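Local coordinates for protein acetoacetate decarboxylase (PDB 5UPB) that probably acts as a lyase of the acetoacetate decarboxylase-like family, whose well-known members work through a Schiff base with their keto-acid substrate, at residues 42-47 and 197-202; 62-65 and 71-74; 128-133 and 139-144; 219-224 and 231-236. All blocks are in the same frame, centred on the assembly; numbering follows the deposited sequence.

Contact 1: residues 42-47 and 197-202; sequences LLPAGL and SELVEV
Leu199, on strand 196-202, meets the loop 42-47 with both of its methyl branches, and Leu47 receives them. Leu199 CD1 lies 3.8 Å from Leu47 CG, and Leu199 CD2 lies 3.9 Å from Leu47 CD2, so the two forks face each other at a slant. The same CD1 of Leu199 has a second neighbour in Pro44 CG, 4.0 Å away, whose ring crosses the leucine at about a right angle. No hydrogen bond spans the segments. The carbonyl O of Ala45, 4.2 Å from Leu199 CD2, is buried here and has no polar partner in the model. Leu199 extends toward the loop with CG opposite its backbone N (chi1 -169°). Behind this first shell stands a type II beta turn, closed by Leu47 N donating to Pro44 O at 3.3 Å, which presents Pro44 and Leu47 to the strand. Gly46 fills its third position with phi 105°, a value that calls for glycine, and a CB there would also crowd Leu199 CD2. With an alanine here instead of Leu47, the methyls of Leu199 would probably lose their main partner and a gap would open between turn and strand. Further out, Leu47 packs on Phe99, Phe181 and His92. The contact thereby joins the turn between helix 36-42 and strand 48-50 to strand 196-202, which is itself flanked by strands 179-186 and 253-257.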
loop_
_atom_site.group_PDB
_atom_site.type_symbol
_atom_site.label_atom_id
_atom_site.label_comp_id
_atom_site.label_asym_id
_atom_site.label_seq_id
_atom_site.Cartn_x
_atom_site.Cartn_y
_atom_site.Cartn_z
ATOM N N LEU A 42 -22.444 18.686 -10.899
ATOM C CA LEU A 42 -21.320 17.810 -11.187
ATOM C C LEU A 42 -21.316 17.310 -12.621
ATOM O O LEU A 42 -20.332 16.681 -13.039
ATOM C CB LEU A 42 -21.335 16.596 -10.259
ATOM C CG LEU A 42 -21.215 16.862 -8.769
ATOM C CD1 LEU A 42 -21.342 15.529 -8.001
ATOM C CD2 LEU A 42 -19.888 17.601 -8.469
ATOM N N LEU A 43 -22.412 17.507 -13.352
ATOM C CA LEU A 43 -22.453 16.943 -14.685
ATOM C C LEU A 43 -21.800 17.881 -15.671
ATOM O O LEU A 43 -22.044 19.086 -15.627
ATOM C CB LEU A 43 -23.884 16.697 -15.138
ATOM C CG LEU A 43 -24.632 15.642 -14.337
ATOM C CD1 LEU A 43 -26.091 15.569 -14.780
ATOM C CD2 LEU A 43 -23.933 14.323 -14.552
ATOM N N PRO A 44 -21.038 17.352 -16.617
ATOM C CA PRO A 44 -20.527 18.209 -17.683
ATOM C C PRO A 44 -21.652 18.676 -18.599
ATOM O O PRO A 44 -22.744 18.106 -18.646
ATOM C CB PRO A 44 -19.558 17.292 -18.438
ATOM C CG PRO A 44 -20.082 15.925 -18.220
ATOM C CD PRO A 44 -20.649 15.939 -16.817
ATOM N N ALA A 45 -21.384 19.780 -19.283
ATOM C CA ALA A 45 -22.373 20.392 -20.158
ATOM C C ALA A 45 -22.870 19.398 -21.201
ATOM O O ALA A 45 -22.082 18.660 -21.805
ATOM C CB ALA A 45 -21.772 21.614 -20.850
ATOM N N GLY A 46 -24.185 19.350 -21.387
ATOM C CA GLY A 46 -24.787 18.468 -22.370
ATOM C C GLY A 46 -25.460 17.260 -21.765
ATOM O O GLY A 46 -26.208 16.567 -22.474
ATOM N N LEU A 47 -25.219 16.990 -20.482
ATOM C CA LEU A 47 -25.892 15.929 -19.746
ATOM C C LEU A 47 -26.905 16.536 -18.795
ATOM O O LEU A 47 -26.631 17.536 -18.125
ATOM C CB LEU A 47 -24.912 15.064 -18.955
ATOM C CG LEU A 47 -23.832 14.334 -19.753
ATOM C CD1 LEU A 47 -22.997 13.434 -18.828
ATOM C CD2 LEU A 47 -24.477 13.545 -20.888
ATOM N N SER A 197 -11.373 18.610 -24.377
ATOM C CA SER A 197 -12.567 18.558 -23.534
ATOM C C SER A 197 -13.754 18.099 -24.381
ATOM O O SER A 197 -14.296 18.862 -25.185
ATOM C CB SER A 197 -12.846 19.908 -22.882
ATOM O OG SER A 197 -13.992 19.790 -22.047
ATOM N N GLU A 198 -14.184 16.864 -24.191
ATOM C CA GLU A 198 -15.265 16.342 -25.024
ATOM C C GLU A 198 -16.082 15.286 -24.284
ATOM O O GLU A 198 -15.567 14.485 -23.493
ATOM C CB GLU A 198 -14.735 15.746 -26.346
ATOM C CG GLU A 198 -13.657 14.665 -26.146
ATOM C CD GLU A 198 -12.825 14.397 -27.376
ATOM O OE1 GLU A 198 -12.846 15.199 -28.337
ATOM O OE2 GLU A 198 -12.082 13.400 -27.373
ATOM N N LEU A 199 -17.379 15.330 -24.540
ATOM C CA LEU A 199 -18.310 14.334 -24.035
ATOM C C LEU A 199 -18.198 13.092 -24.893
ATOM O O LEU A 199 -18.167 13.178 -26.125
ATOM C CB LEU A 199 -19.728 14.924 -24.057
ATOM C CG LEU A 199 -20.900 14.245 -23.364
ATOM C CD1 LEU A 199 -20.713 14.336 -21.872
ATOM C CD2 LEU A 199 -22.197 14.973 -23.772
ATOM N N VAL A 200 -18.161 11.929 -24.232
ATOM C CA VAL A 200 -18.027 10.655 -24.911
ATOM C C VAL A 200 -19.098 9.709 -24.379
ATOM O O VAL A 200 -19.671 9.920 -23.315
ATOM C CB VAL A 200 -16.620 10.041 -24.710
ATOM C CG1 VAL A 200 -15.545 10.950 -25.265
ATOM C CG2 VAL A 200 -16.348 9.816 -23.220
ATOM N N GLU A 201 -19.336 8.636 -25.121
ATOM C CA GLU A 201 -20.331 7.613 -24.767
ATOM C C GLU A 201 -19.701 6.237 -24.889
ATOM O O GLU A 201 -18.990 5.983 -25.864
ATOM C CB GLU A 201 -21.544 7.685 -25.688
ATOM C CG GLU A 201 -22.659 6.761 -25.309
ATOM C CD GLU A 201 -23.774 6.788 -26.323
ATOM O OE1 GLU A 201 -23.653 7.493 -27.336
ATOM O OE2 GLU A 201 -24.738 6.041 -26.148
ATOM N N VAL A 202 -19.776 5.423 -23.828
ATOM C CA VAL A 202 -19.307 4.045 -23.898
ATOM C C VAL A 202 -20.527 3.123 -23.937
ATOM O O VAL A 202 -21.442 3.262 -23.114
ATOM C CB VAL A 202 -18.345 3.699 -22.757
ATOM C CG1 VAL A 202 -18.962 3.999 -21.486
ATOM C CG2 VAL A 202 -17.987 2.250 -22.806
#

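Contact 2: residues 62-65 and 71-74; sequences QSTS and AMLR
The terminal methyl of Met72 sits over the flat face of the Gln62 carboxamide, and the two side chains cross at about a right angle. Met72 CE is 3.5 Å from Gln62 NE2 and 3.8 Å from Gln62 CD. It stands about 3.4 Å above the amide plane through CD, OE1 and NE2 of Gln62, which shows a face-on approach and not one from the rim. The thioether achieves this by an unusual twist: chi3 of -8° nearly eclipses CE with CB, a conformation that is probably somewhat strained. Across the contact, the chain of Gln62 bends at chi2 (-82°), and this turns its amide back along strand 62-65. There Gln62 NE2 donates to Thr64 OG1 over 2.9 Å, nearly straight at 167°, with the hydroxyl lying in the amide plane. The bond thus uses the plane of the amide while the methyl takes its face, and neither competes with the other. Thr64 OG1 is itself 4.2 Å from Met72 CE, so the methyl also lies near the bonded hydroxyl. The site is an interface element: Gln62 OE1 accepts hydrogen bonds from His132 N and Asn135 ND2 of a neighbouring subunit, and Met72 packs on Arg130 of that subunit. Contact between the end of strand 53-65 and the loop 71-74, whose first residues have helical backbone angles, therefore rests on van der Waals packing of a thioether methyl against a buried amide, with no hydrogen bond between the segments; Thr64 and the assembly satisfy that amide's polar atoms and fix its rotation.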
loop_
_atom_site.group_PDB
_atom_site.type_symbol
_atom_site.label_atom_id
_atom_site.label_comp_id
_atom_site.label_asym_id
_atom_site.label_seq_id
_atom_site.Cartn_x
_atom_site.Cartn_y
_atom_site.Cartn_z
ATOM N N GLN A 62 -11.612 -7.888 -12.724
ATOM C CA GLN A 62 -10.561 -8.668 -13.372
ATOM C C GLN A 62 -10.655 -8.423 -14.875
ATOM O O GLN A 62 -11.657 -8.794 -15.517
ATOM C CB GLN A 62 -10.720 -10.143 -13.014
ATOM C CG GLN A 62 -9.543 -11.021 -13.420
ATOM C CD GLN A 62 -9.613 -11.416 -14.874
ATOM O OE1 GLN A 62 -10.480 -12.179 -15.295
ATOM N NE2 GLN A 62 -8.729 -10.871 -15.659
ATOM N N SER A 63 -9.636 -7.783 -15.454
ATOM C CA SER A 63 -9.661 -7.410 -16.864
ATOM C C SER A 63 -8.574 -8.153 -17.639
ATOM O O SER A 63 -7.540 -8.551 -17.084
ATOM C CB SER A 63 -9.493 -5.900 -17.042
ATOM O OG SER A 63 -8.214 -5.514 -16.579
ATOM N N THR A 64 -8.863 -8.394 -18.918
ATOM C CA THR A 64 -8.004 -9.154 -19.820
ATOM C C THR A 64 -8.051 -8.569 -21.223
ATOM O O THR A 64 -9.134 -8.374 -21.790
ATOM C CB THR A 64 -8.436 -10.610 -19.882
ATOM O OG1 THR A 64 -8.450 -11.141 -18.563
ATOM C CG2 THR A 64 -7.502 -11.419 -20.739
ATOM N N SER A 65 -6.873 -8.403 -21.818
ATOM C CA SER A 65 -6.752 -7.934 -23.190
ATOM C C SER A 65 -6.989 -9.087 -24.149
ATOM O O SER A 65 -6.451 -10.186 -23.969
ATOM C CB SER A 65 -5.355 -7.355 -23.437
ATOM O OG SER A 65 -5.152 -7.025 -24.794
ATOM N N ALA A 71 -1.840 -12.797 -20.183
ATOM C CA ALA A 71 -0.924 -11.927 -19.443
ATOM C C ALA A 71 -0.974 -12.171 -17.933
ATOM O O ALA A 71 0.003 -11.910 -17.217
ATOM C CB ALA A 71 -1.272 -10.464 -19.738
ATOM N N MET A 72 -2.117 -12.637 -17.435
ATOM C CA MET A 72 -2.301 -12.880 -16.009
ATOM C C MET A 72 -1.298 -13.894 -15.449
ATOM O O MET A 72 -1.022 -13.884 -14.243
ATOM C CB MET A 72 -3.730 -13.348 -15.776
ATOM C CG MET A 72 -3.978 -14.071 -14.499
ATOM S SD MET A 72 -5.768 -14.457 -14.294
ATOM C CE MET A 72 -6.576 -13.572 -15.632
ATOM N N LEU A 73 -0.794 -14.803 -16.279
ATOM C CA LEU A 73 0.123 -15.844 -15.810
ATOM C C LEU A 73 1.409 -15.246 -15.229
ATOM O O LEU A 73 1.909 -15.693 -14.185
ATOM C CB LEU A 73 0.451 -16.771 -16.968
ATOM C CG LEU A 73 1.444 -17.928 -16.747
ATOM C CD1 LEU A 73 0.830 -18.979 -15.801
ATOM C CD2 LEU A 73 1.832 -18.585 -18.098
ATOM N N ARG A 74 1.958 -14.252 -15.912
ATOM C CA ARG A 74 3.236 -13.624 -15.569
ATOM C C ARG A 74 3.097 -12.275 -14.883
ATOM O O ARG A 74 4.076 -11.787 -14.298
ATOM C CB ARG A 74 4.070 -13.398 -16.830
ATOM C CG ARG A 74 4.668 -14.664 -17.467
ATOM C CD ARG A 74 5.363 -14.310 -18.777
ATOM N NE ARG A 74 5.890 -15.478 -19.477
ATOM C CZ ARG A 74 7.039 -16.074 -19.164
ATOM N NH1 ARG A 74 7.786 -15.609 -18.167
ATOM N NH2 ARG A 74 7.451 -17.127 -19.853
#

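Contact 3: residues 128-133 and 139-144; sequences LARPHP and GGLREG
A single water bridges Pro133 and Gly140, giving a hydrogen bond to Pro133 O (2.9 Å) and accepting one from Gly140 N (3.0 Å). It lies at the neck of the long loop of a beta hairpin, between antiparallel strands 125-129 and 146-153, and no direct hydrogen bond crosses here. The backbones come very near each other: Pro133 CA is 3.6 Å from Gly140 CA, and a CB on Gly140 would press on that Pro133 CA. Leu141 divides its methyls between two partners. Leu141 CD1 lies over one face of the Arg130 guanidinium, displaced toward its rim, 3.4 Å from NH1 of Arg130, while Leu141 CD2 rests 4.0 Å from Pro131 CD. The Arg130 group is steadied by a hydrogen bond from NH1 to Thr242 OG1. A serine in place of Leu141 takes away both methyls and would probably open a gap beside Pro131 and let the Arg130 guanidinium shift. On His132, ND1 is hydrogen-bonded to Tyr134 N and NE2 to Asp26 OD1 of a neighbouring subunit. Two acceptors, His132 O and Gly139 O, approach to 3.2 Å, and Gly139 O also touches Pro131 CB at 3.3 Å.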
loop_
_atom_site.group_PDB
_atom_site.type_symbol
_atom_site.label_atom_id
_atom_site.label_comp_id
_atom_site.label_asym_id
_atom_site.label_seq_id
_atom_site.Cartn_x
_atom_site.Cartn_y
_atom_site.Cartn_z
ATOM N N LEU A 128 -13.547 -4.804 -1.263
ATOM C CA LEU A 128 -14.850 -5.470 -1.323
ATOM C C LEU A 128 -14.724 -6.804 -0.604
ATOM O O LEU A 128 -13.859 -7.616 -0.949
ATOM C CB LEU A 128 -15.287 -5.703 -2.764
ATOM C CG LEU A 128 -16.568 -6.564 -2.882
ATOM C CD1 LEU A 128 -17.754 -5.861 -2.257
ATOM C CD2 LEU A 128 -16.873 -6.867 -4.330
ATOM N N ALA A 129 -15.551 -7.032 0.412
ATOM C CA ALA A 129 -15.568 -8.312 1.106
ATOM C C ALA A 129 -16.921 -8.983 0.917
ATOM O O ALA A 129 -17.950 -8.406 1.275
ATOM C CB ALA A 129 -15.287 -8.165 2.596
ATOM N N ARG A 130 -16.909 -10.176 0.365
ATOM C CA ARG A 130 -18.093 -11.047 0.291
ATOM C C ARG A 130 -17.782 -12.386 0.942
ATOM O O ARG A 130 -16.621 -12.826 0.961
ATOM C CB ARG A 130 -18.596 -11.243 -1.140
ATOM C CG ARG A 130 -18.731 -9.946 -1.841
ATOM C CD ARG A 130 -19.632 -9.986 -3.073
ATOM N NE ARG A 130 -19.363 -11.086 -3.971
ATOM C CZ ARG A 130 -20.204 -11.502 -4.924
ATOM N NH1 ARG A 130 -21.388 -10.892 -5.147
ATOM N NH2 ARG A 130 -19.843 -12.513 -5.684
ATOM N N PRO A 131 -18.787 -13.031 1.521
ATOM C CA PRO A 131 -18.557 -14.328 2.171
ATOM C C PRO A 131 -18.141 -15.401 1.173
ATOM O O PRO A 131 -18.797 -15.624 0.148
ATOM C CB PRO A 131 -19.900 -14.634 2.814
ATOM C CG PRO A 131 -20.923 -13.934 1.924
ATOM C CD PRO A 131 -20.220 -12.679 1.460
ATOM N N HIS A 132 -17.057 -16.077 1.487
ATOM C CA HIS A 132 -16.566 -17.098 0.588
ATOM C C HIS A 132 -17.452 -18.345 0.695
ATOM O O HIS A 132 -17.740 -18.801 1.805
ATOM C CB HIS A 132 -15.119 -17.439 0.921
ATOM C CG HIS A 132 -14.457 -18.283 -0.119
ATOM N ND1 HIS A 132 -14.751 -19.610 -0.307
ATOM C CD2 HIS A 132 -13.507 -17.971 -1.039
ATOM C CE1 HIS A 132 -14.018 -20.085 -1.300
ATOM N NE2 HIS A 132 -13.238 -19.115 -1.745
ATOM N N PRO A 133 -17.891 -18.929 -0.426
ATOM C CA PRO A 133 -18.805 -20.087 -0.341
ATOM C C PRO A 133 -18.247 -21.255 0.456
ATOM O O PRO A 133 -19.025 -22.079 0.973
ATOM C CB PRO A 133 -19.007 -20.487 -1.812
ATOM C CG PRO A 133 -18.702 -19.302 -2.588
ATOM C CD PRO A 133 -17.639 -18.531 -1.823
ATOM N N GLY A 139 -20.937 -19.807 5.135
ATOM C CA GLY A 139 -21.343 -20.096 3.792
ATOM C C GLY A 139 -21.113 -18.865 2.918
ATOM O O GLY A 139 -20.467 -17.892 3.303
ATOM N N GLY A 140 -21.620 -18.964 1.697
ATOM C CA GLY A 140 -21.523 -17.913 0.709
ATOM C C GLY A 140 -22.729 -17.008 0.728
ATOM O O GLY A 140 -23.392 -16.825 1.759
ATOM N N LEU A 141 -23.057 -16.479 -0.447
ATOM C CA LEU A 141 -24.226 -15.619 -0.581
ATOM C C LEU A 141 -25.510 -16.442 -0.416
ATOM O O LEU A 141 -25.670 -17.509 -1.006
ATOM C CB LEU A 141 -24.204 -14.904 -1.931
ATOM C CG LEU A 141 -23.052 -13.917 -2.033
ATOM C CD1 LEU A 141 -22.898 -13.498 -3.480
ATOM C CD2 LEU A 141 -23.323 -12.705 -1.140
ATOM N N ARG A 142 -26.395 -15.940 0.432
ATOM C CA ARG A 142 -27.643 -16.569 0.827
ATOM C C ARG A 142 -28.447 -15.545 1.614
ATOM O O ARG A 142 -27.948 -14.485 2.002
ATOM C CB ARG A 142 -27.373 -17.795 1.707
ATOM C CG ARG A 142 -26.675 -17.417 3.017
ATOM C CD ARG A 142 -26.316 -18.601 3.887
ATOM N NE ARG A 142 -25.356 -19.518 3.290
ATOM C CZ ARG A 142 -25.222 -20.788 3.664
ATOM N NH1 ARG A 142 -25.986 -21.288 4.628
ATOM N NH2 ARG A 142 -24.327 -21.564 3.067
ATOM N N GLU A 143 -29.675 -15.901 1.909
ATOM C CA GLU A 143 -30.451 -15.077 2.811
ATOM C C GLU A 143 -29.693 -14.921 4.122
ATOM O O GLU A 143 -29.160 -15.892 4.664
ATOM C CB GLU A 143 -31.789 -15.748 3.074
ATOM C CG GLU A 143 -32.606 -16.041 1.855
ATOM C CD GLU A 143 -33.948 -16.630 2.220
ATOM O OE1 GLU A 143 -34.170 -16.846 3.427
ATOM O OE2 GLU A 143 -34.757 -16.939 1.307
ATOM N N GLY A 144 -29.569 -13.696 4.600
ATOM C CA GLY A 144 -28.837 -13.482 5.819
ATOM C C GLY A 144 -27.357 -13.207 5.672
ATOM O O GLY A 144 -26.753 -12.772 6.640
HETATM O O HOH W 1 -21.871 -21.723 0.531
#

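Contact 4: residues 219-224 and 231-236; sequences IELGSA and CFADHE
With chi1 of 57°, His235 holds its ring between its own backbone N and carbonyl carbon, folded back over the preceding turn, while Leu221 sets CG opposite its carbonyl carbon (chi1 -67°) and brings CD1 up to the bend. The ring of His235 is locked there: its ND1 donates to Phe232 O over 2.8 Å at 169°, with the oxygen in the ring plane and the donor in the carbonyl plane. Leu221 CD1 comes in at the ring edge, 3.9 Å from His235 CE1. That methyl is also 3.1 Å from Phe232 O, a tight fit, and 3.5 Å from Ala233 CA, so it packs against the backbone of Phe232 and Ala233 in the loop that links strands 206-221 and 235-249, an antiparallel hairpin. Ile219 adds CG2 at 3.8 Å from His235 NE2. The Phe232 ring itself leads off to pack on Leu39 of helix 36-42. A water lies 2.6 Å from His235 NE2 and gives a weak bond to Ile219 O. Both imidazole nitrogens thus have partners; the ring pins the bend 232-235, which includes the inverse gamma turn centred on Asp234, and leaves the join to strand 206-221 to apolar packing.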
loop_
_atom_site.group_PDB
_atom_site.type_symbol
_atom_site.label_atom_id
_atom_site.label_comp_id
_atom_site.label_asym_id
_atom_site.label_seq_id
_atom_site.Cartn_x
_atom_site.Cartn_y
_atom_site.Cartn_z
ATOM N N ILE A 219 -25.109 2.843 3.562
ATOM C CA ILE A 219 -24.038 3.621 2.983
ATOM C C ILE A 219 -23.692 4.697 4.004
ATOM O O ILE A 219 -24.576 5.244 4.668
ATOM C CB ILE A 219 -24.454 4.211 1.620
ATOM C CG1 ILE A 219 -23.358 5.137 1.097
ATOM C CG2 ILE A 219 -25.774 4.961 1.751
ATOM C CD1 ILE A 219 -23.548 5.481 -0.365
ATOM N N GLU A 220 -22.416 5.032 4.102
ATOM C CA GLU A 220 -21.993 6.097 5.004
ATOM C C GLU A 220 -20.927 6.861 4.255
ATOM O O GLU A 220 -19.876 6.302 3.935
ATOM C CB GLU A 220 -21.463 5.562 6.342
ATOM C CG GLU A 220 -20.881 6.635 7.270
ATOM C CD GLU A 220 -20.272 6.052 8.516
ATOM O OE1 GLU A 220 -21.041 5.607 9.387
ATOM O OE2 GLU A 220 -19.027 6.024 8.615
ATOM N N LEU A 221 -21.234 8.115 3.939
ATOM C CA LEU A 221 -20.294 8.965 3.245
ATOM C C LEU A 221 -19.334 9.571 4.263
ATOM O O LEU A 221 -19.740 9.985 5.351
ATOM C CB LEU A 221 -21.056 10.060 2.509
ATOM C CG LEU A 221 -21.936 9.597 1.355
ATOM C CD1 LEU A 221 -22.831 10.742 0.936
ATOM C CD2 LEU A 221 -21.107 9.101 0.183
ATOM N N GLY A 222 -18.068 9.683 3.881
ATOM C CA GLY A 222 -17.076 10.402 4.649
ATOM C C GLY A 222 -16.900 11.832 4.178
ATOM O O GLY A 222 -17.750 12.406 3.487
ATOM N N SER A 223 -15.741 12.404 4.506
ATOM C CA SER A 223 -15.445 13.756 4.070
ATOM C C SER A 223 -13.933 13.896 3.965
ATOM O O SER A 223 -13.206 13.283 4.741
ATOM C CB SER A 223 -16.009 14.763 5.093
ATOM O OG SER A 223 -15.614 16.085 4.822
ATOM N N ALA A 224 -13.471 14.665 2.983
ATOM C CA ALA A 224 -12.044 14.916 2.818
ATOM C C ALA A 224 -11.809 16.326 2.293
ATOM O O ALA A 224 -12.621 16.846 1.520
ATOM C CB ALA A 224 -11.423 13.883 1.869
ATOM N N CYS A 231 -21.596 16.474 -1.890
ATOM C CA CYS A 231 -22.573 16.571 -2.970
ATOM C C CYS A 231 -23.579 15.414 -2.969
ATOM O O CYS A 231 -24.684 15.569 -3.500
ATOM C CB CYS A 231 -21.843 16.638 -4.306
ATOM S SG CYS A 231 -20.827 18.084 -4.468
ATOM N N PHE A 232 -23.229 14.278 -2.366
ATOM C CA PHE A 232 -24.088 13.103 -2.299
ATOM C C PHE A 232 -24.670 12.901 -0.907
ATOM O O PHE A 232 -25.295 11.877 -0.644
ATOM C CB PHE A 232 -23.319 11.858 -2.745
ATOM C CG PHE A 232 -22.989 11.840 -4.224
ATOM C CD1 PHE A 232 -21.827 12.406 -4.699
ATOM C CD2 PHE A 232 -23.834 11.222 -5.129
ATOM C CE1 PHE A 232 -21.524 12.389 -6.051
ATOM C CE2 PHE A 232 -23.540 11.200 -6.481
ATOM C CZ PHE A 232 -22.381 11.782 -6.942
ATOM N N ALA A 233 -24.512 13.874 -0.020
ATOM C CA ALA A 233 -24.723 13.661 1.406
ATOM C C ALA A 233 -26.205 13.576 1.744
ATOM O O ALA A 233 -26.612 12.757 2.575
ATOM C CB ALA A 233 -24.063 14.786 2.216
ATOM N N ASP A 234 -27.023 14.434 1.154
ATOM C CA ASP A 234 -28.420 14.501 1.567
ATOM C C ASP A 234 -29.197 13.565 0.655
ATOM O O ASP A 234 -29.691 13.959 -0.405
ATOM C CB ASP A 234 -28.929 15.933 1.492
ATOM C CG ASP A 234 -30.336 16.073 2.008
ATOM O OD1 ASP A 234 -30.630 15.500 3.075
ATOM O OD2 ASP A 234 -31.145 16.761 1.352
ATOM N N HIS A 235 -29.252 12.286 1.030
ATOM C CA HIS A 235 -29.789 11.293 0.116
ATOM C C HIS A 235 -30.869 10.472 0.801
ATOM O O HIS A 235 -30.986 10.423 2.027
ATOM C CB HIS A 235 -28.711 10.363 -0.422
ATOM C CG HIS A 235 -27.951 9.659 0.647
ATOM N ND1 HIS A 235 -26.629 9.931 0.925
ATOM C CD2 HIS A 235 -28.339 8.713 1.534
ATOM C CE1 HIS A 235 -26.229 9.165 1.927
ATOM N NE2 HIS A 235 -27.249 8.421 2.319
ATOM N N GLU A 236 -31.642 9.814 -0.040
ATOM C CA GLU A 236 -32.570 8.768 0.345
ATOM C C GLU A 236 -31.976 7.457 -0.141
ATOM O O GLU A 236 -31.594 7.346 -1.309
ATOM C CB GLU A 236 -33.945 8.981 -0.288
ATOM C CG GLU A 236 -34.947 7.849 0.020
ATOM C CD GLU A 236 -36.283 7.983 -0.733
ATOM O OE1 GLU A 236 -37.160 7.093 -0.562
ATOM O OE2 GLU A 236 -36.429 8.941 -1.532
HETATM O O HOH W 2 -27.451 6.895 4.428
#

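Overall arrangement
From the N terminus, residues 42-47 open contact 1, which closes only when strand 196-202 arrives. Within that long loop contacts 2 and 3 open and close in turn, each over a few residues: contact 2 just after strand 53-65, and contact 3 in the connection between strands 125-129 and 146-153. Contact 4 follows in series, closing the loop from strand 206-221 to strand 235-249; no pair crosses. Contacts 1 and 4 touch, with Leu42 CD1 3.7 Å from Phe232 CE1, whereas contacts 1 and 3 lie on opposite sides of the chain's centre. Contacts 2 and 3, about 26 Å apart between centres, do not touch within the chain, but each touches the same neighbouring copy of the protein.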